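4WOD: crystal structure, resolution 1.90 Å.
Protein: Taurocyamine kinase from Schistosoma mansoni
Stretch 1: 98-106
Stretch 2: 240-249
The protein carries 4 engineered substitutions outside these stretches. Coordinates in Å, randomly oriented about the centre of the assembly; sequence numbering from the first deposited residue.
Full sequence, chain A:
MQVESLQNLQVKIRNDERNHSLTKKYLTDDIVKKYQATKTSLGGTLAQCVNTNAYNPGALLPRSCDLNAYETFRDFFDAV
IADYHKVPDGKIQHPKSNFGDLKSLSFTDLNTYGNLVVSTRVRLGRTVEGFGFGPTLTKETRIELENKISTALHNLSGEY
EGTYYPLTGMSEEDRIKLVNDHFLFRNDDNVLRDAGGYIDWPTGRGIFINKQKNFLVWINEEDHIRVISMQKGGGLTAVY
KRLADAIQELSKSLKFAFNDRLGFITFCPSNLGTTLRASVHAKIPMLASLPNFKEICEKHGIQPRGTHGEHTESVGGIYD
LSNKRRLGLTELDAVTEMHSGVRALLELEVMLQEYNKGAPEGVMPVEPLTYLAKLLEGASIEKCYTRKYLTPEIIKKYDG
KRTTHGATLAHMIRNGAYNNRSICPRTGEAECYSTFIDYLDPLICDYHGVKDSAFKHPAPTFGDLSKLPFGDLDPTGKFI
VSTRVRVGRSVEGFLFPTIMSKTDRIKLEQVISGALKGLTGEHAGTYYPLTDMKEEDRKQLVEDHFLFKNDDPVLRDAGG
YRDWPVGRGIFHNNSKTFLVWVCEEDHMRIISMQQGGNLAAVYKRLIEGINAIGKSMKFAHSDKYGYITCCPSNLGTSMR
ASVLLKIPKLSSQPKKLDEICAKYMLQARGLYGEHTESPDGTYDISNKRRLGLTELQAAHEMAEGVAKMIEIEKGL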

# COMPACT_ATOMS: atom_id res chain seq x y z
N ASN A 98 -17.90 -16.21 21.87
CA ASN A 98 -17.02 -16.91 22.81
C ASN A 98 -15.81 -16.05 23.17
O ASN A 98 -14.88 -15.89 22.35
N PHE A 99 -15.84 -15.50 24.39
CA PHE A 99 -14.78 -14.65 24.92
C PHE A 99 -13.63 -15.52 25.45
O PHE A 99 -12.51 -15.04 25.63
N GLY A 100 -13.91 -16.79 25.67
CA GLY A 100 -12.90 -17.73 26.15
C GLY A 100 -13.09 -18.04 27.62
O GLY A 100 -13.97 -17.50 28.28
N ASP A 101 -12.25 -18.92 28.15
CA ASP A 101 -12.25 -19.24 29.57
C ASP A 101 -11.58 -18.13 30.36
O ASP A 101 -10.36 -18.12 30.51
N LEU A 102 -12.38 -17.20 30.87
CA LEU A 102 -11.85 -15.99 31.48
C LEU A 102 -10.93 -16.29 32.66
O LEU A 102 -9.87 -15.68 32.78
N LYS A 103 -11.31 -17.23 33.51
CA LYS A 103 -10.50 -17.54 34.70
C LYS A 103 -9.05 -17.95 34.36
O LYS A 103 -8.13 -17.68 35.13
N SER A 104 -8.84 -18.60 33.21
CA SER A 104 -7.52 -19.12 32.85
C SER A 104 -6.86 -18.36 31.69
O SER A 104 -5.74 -18.67 31.29
N LEU A 105 -7.57 -17.38 31.14
CA LEU A 105 -7.04 -16.66 29.99
C LEU A 105 -5.95 -15.68 30.42
O LEU A 105 -6.09 -14.96 31.41
N SER A 106 -4.86 -15.66 29.65
CA SER A 106 -3.75 -14.78 29.96
C SER A 106 -2.92 -14.42 28.73
O SER A 106 -2.48 -15.31 27.99
N TYR A 240 -9.47 -6.69 28.62
CA TYR A 240 -10.35 -7.61 27.89
C TYR A 240 -11.28 -8.36 28.83
O TYR A 240 -12.46 -8.49 28.56
N LYS A 241 -10.72 -8.87 29.94
CA LYS A 241 -11.54 -9.53 30.95
C LYS A 241 -12.59 -8.59 31.51
O LYS A 241 -13.74 -9.00 31.70
N ARG A 242 -12.20 -7.35 31.79
CA ARG A 242 -13.13 -6.36 32.35
C ARG A 242 -14.29 -6.13 31.39
O ARG A 242 -15.44 -6.08 31.79
N LEU A 243 -13.95 -6.00 30.10
CA LEU A 243 -14.97 -5.85 29.07
C LEU A 243 -15.88 -7.07 28.98
O LEU A 243 -17.10 -6.93 28.93
N ALA A 244 -15.28 -8.26 28.92
CA ALA A 244 -16.03 -9.49 28.72
C ALA A 244 -17.01 -9.71 29.87
O ALA A 244 -18.17 -10.06 29.65
N ASP A 245 -16.54 -9.52 31.10
CA ASP A 245 -17.39 -9.71 32.28
C ASP A 245 -18.65 -8.85 32.23
O ASP A 245 -19.75 -9.34 32.47
N ALA A 246 -18.48 -7.58 31.87
CA ALA A 246 -19.57 -6.62 31.87
C ALA A 246 -20.65 -6.97 30.85
O ALA A 246 -21.85 -6.91 31.16
N ILE A 247 -20.23 -7.33 29.63
CA ILE A 247 -21.23 -7.56 28.59
C ILE A 247 -22.00 -8.86 28.87
O ILE A 247 -23.19 -8.97 28.60
N GLN A 248 -21.31 -9.84 29.45
CA GLN A 248 -21.98 -11.05 29.87
C GLN A 248 -23.02 -10.73 30.95
O GLN A 248 -24.16 -11.22 30.89
N GLU A 249 -22.67 -9.88 31.90
CA GLU A 249 -23.62 -9.46 32.93
C GLU A 249 -24.81 -8.71 32.29
O GLU A 249 -25.96 -9.00 32.59

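Stretch 1, an irregular segment, lies against one side of the helix 240-249, and the two bury 536 Å² between them. The backbones come nearest at Phe99 with Ala244 and Leu102 with Lys241, each pair with CA atoms 6.5 Å apart.

The apolar contact centres on Phe99, whose CA-to-CB bond points toward the helix. With chi1 m and chi2 near -87°, its ring has Ala244 CA over one face, 4.2 Å from the ring centroid. The small Ala244 side chain allows this closeness: its CB is 3.5 Å from Phe99 CD1. Ile247, chi1 t, brings CG2 to 3.7 Å from Phe99 CZ. Leu102 (m, t) starts sideways, but its end turns in, with CD1 3.8 Å from Ala244 CB and only 3.1 Å from Asp245 OD1, a tight contact between a methyl and a carboxylate oxygen. Leu105 (t, p) points toward the helix and sets CD2 3.4 Å from Tyr240 CE2.

Tyr240, chi1 t, combines both kinds of contact. Its ring meets the Phe99 ring obliquely, with planes at 48°, while its hydroxyl donates a short hydrogen bond from OH to Phe99 O, 2.6 Å, near the plane of the tyrosine ring. An aromatic residue with a polar tip thus packs against carbon and still satisfies a backbone carbonyl.

Lys241 also places a polar tip at the loop carbonyls. From chi1 m the chain runs out through three t torsions, carrying its amino group to them; NZ donates weak hydrogen bonds to Leu102 O and Leu105 O, both 3.0 Å.

Two waters extend this polar network. Water 1 accepts from Gln248 NE2 (2.8 Å) and donates to Gly100 O (3.0 Å), so the side-chain amide of Gln248, chi1 m, is linked to the loop backbone. Water 2 accepts from Lys241 NZ (2.7 Å) and donates weakly to Lys103 O (3.4 Å).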

# COMPACT_ATOMS: atom_id res chain seq x y z
CB ASN A 98 -16.55 -18.25 22.23
CG ASN A 98 -15.57 -18.97 23.15
OD1 ASN A 98 -15.57 -18.75 24.36
ND2 ASN A 98 -14.72 -19.81 22.57
CB PHE A 99 -15.32 -13.71 26.03
CG PHE A 99 -16.07 -12.50 25.50
CD1 PHE A 99 -15.39 -11.33 25.17
CD2 PHE A 99 -17.45 -12.55 25.31
CE1 PHE A 99 -16.07 -10.23 24.66
CE2 PHE A 99 -18.14 -11.45 24.79
CZ PHE A 99 -17.43 -10.28 24.47
CB ASP A 101 -11.53 -20.57 29.80
CG ASP A 101 -11.69 -21.09 31.21
OD1 ASP A 101 -12.32 -20.40 32.04
OD2 ASP A 101 -11.15 -22.18 31.49
CB LEU A 102 -12.98 -15.06 31.92
CG LEU A 102 -13.84 -14.56 30.75
CD1 LEU A 102 -14.76 -13.43 31.18
CD2 LEU A 102 -12.96 -14.12 29.59
CB LYS A 103 -11.18 -18.64 35.53
CG LYS A 103 -12.70 -18.68 35.39
CD LYS A 103 -13.30 -19.99 35.91
CE LYS A 103 -13.32 -21.06 34.83
NZ LYS A 103 -14.05 -22.30 35.24
CB SER A 104 -7.62 -20.60 32.50
OG SER A 104 -8.11 -20.77 31.18
CB LEU A 105 -8.15 -15.92 29.27
CG LEU A 105 -7.71 -15.04 28.11
CD1 LEU A 105 -7.29 -15.89 26.94
CD2 LEU A 105 -8.84 -14.10 27.72
CB SER A 106 -2.85 -15.41 31.02
OG SER A 106 -1.73 -14.60 31.26
CB TYR A 240 -9.53 -8.59 27.07
CG TYR A 240 -10.31 -9.68 26.36
CD1 TYR A 240 -10.97 -9.43 25.16
CD2 TYR A 240 -10.34 -10.97 26.86
CE1 TYR A 240 -11.65 -10.43 24.49
CE2 TYR A 240 -11.03 -11.98 26.21
CZ TYR A 240 -11.69 -11.70 25.03
OH TYR A 240 -12.37 -12.71 24.38
CB LYS A 241 -10.67 -10.05 32.09
CG LYS A 241 -10.05 -11.40 31.82
CD LYS A 241 -9.23 -11.90 33.01
CE LYS A 241 -8.32 -13.06 32.57
NZ LYS A 241 -7.70 -13.83 33.71
CB ARG A 242 -12.42 -5.04 32.64
CG ARG A 242 -13.28 -3.98 33.29
CD ARG A 242 -12.50 -2.69 33.41
NE ARG A 242 -11.15 -3.03 33.82
CZ ARG A 242 -10.04 -2.54 33.29
NH1 ARG A 242 -10.08 -1.62 32.34
NH2 ARG A 242 -8.87 -2.97 33.74
CB LEU A 243 -14.34 -5.61 27.71
CG LEU A 243 -15.37 -5.41 26.60
CD1 LEU A 243 -16.19 -4.15 26.81
CD2 LEU A 243 -14.67 -5.36 25.24
CB ALA A 244 -15.10 -10.68 28.60
CB ASP A 245 -16.64 -9.41 33.58
CG ASP A 245 -15.72 -10.54 34.01
OD1 ASP A 245 -15.85 -11.66 33.47
OD2 ASP A 245 -14.88 -10.31 34.91
CB ALA A 246 -19.06 -5.21 31.61
CB ILE A 247 -20.59 -7.57 27.18
CG1 ILE A 247 -21.66 -7.34 26.10
CG2 ILE A 247 -19.79 -8.83 26.93
CD1 ILE A 247 -22.43 -6.02 26.27
CB GLN A 248 -20.93 -12.07 30.36
CG GLN A 248 -20.00 -12.52 29.22
CD GLN A 248 -18.97 -13.56 29.63
OE1 GLN A 248 -18.69 -13.75 30.82
NE2 GLN A 248 -18.42 -14.27 28.66
CB GLU A 249 -22.94 -8.61 34.00
CG GLU A 249 -21.88 -9.38 34.81
CD GLU A 249 -21.49 -8.72 36.14
OE1 GLU A 249 -21.73 -7.51 36.32
OE2 GLU A 249 -20.95 -9.43 37.02
O HOH W 1 -16.52 -16.23 29.10
O HOH W 2 -9.19 -14.56 35.89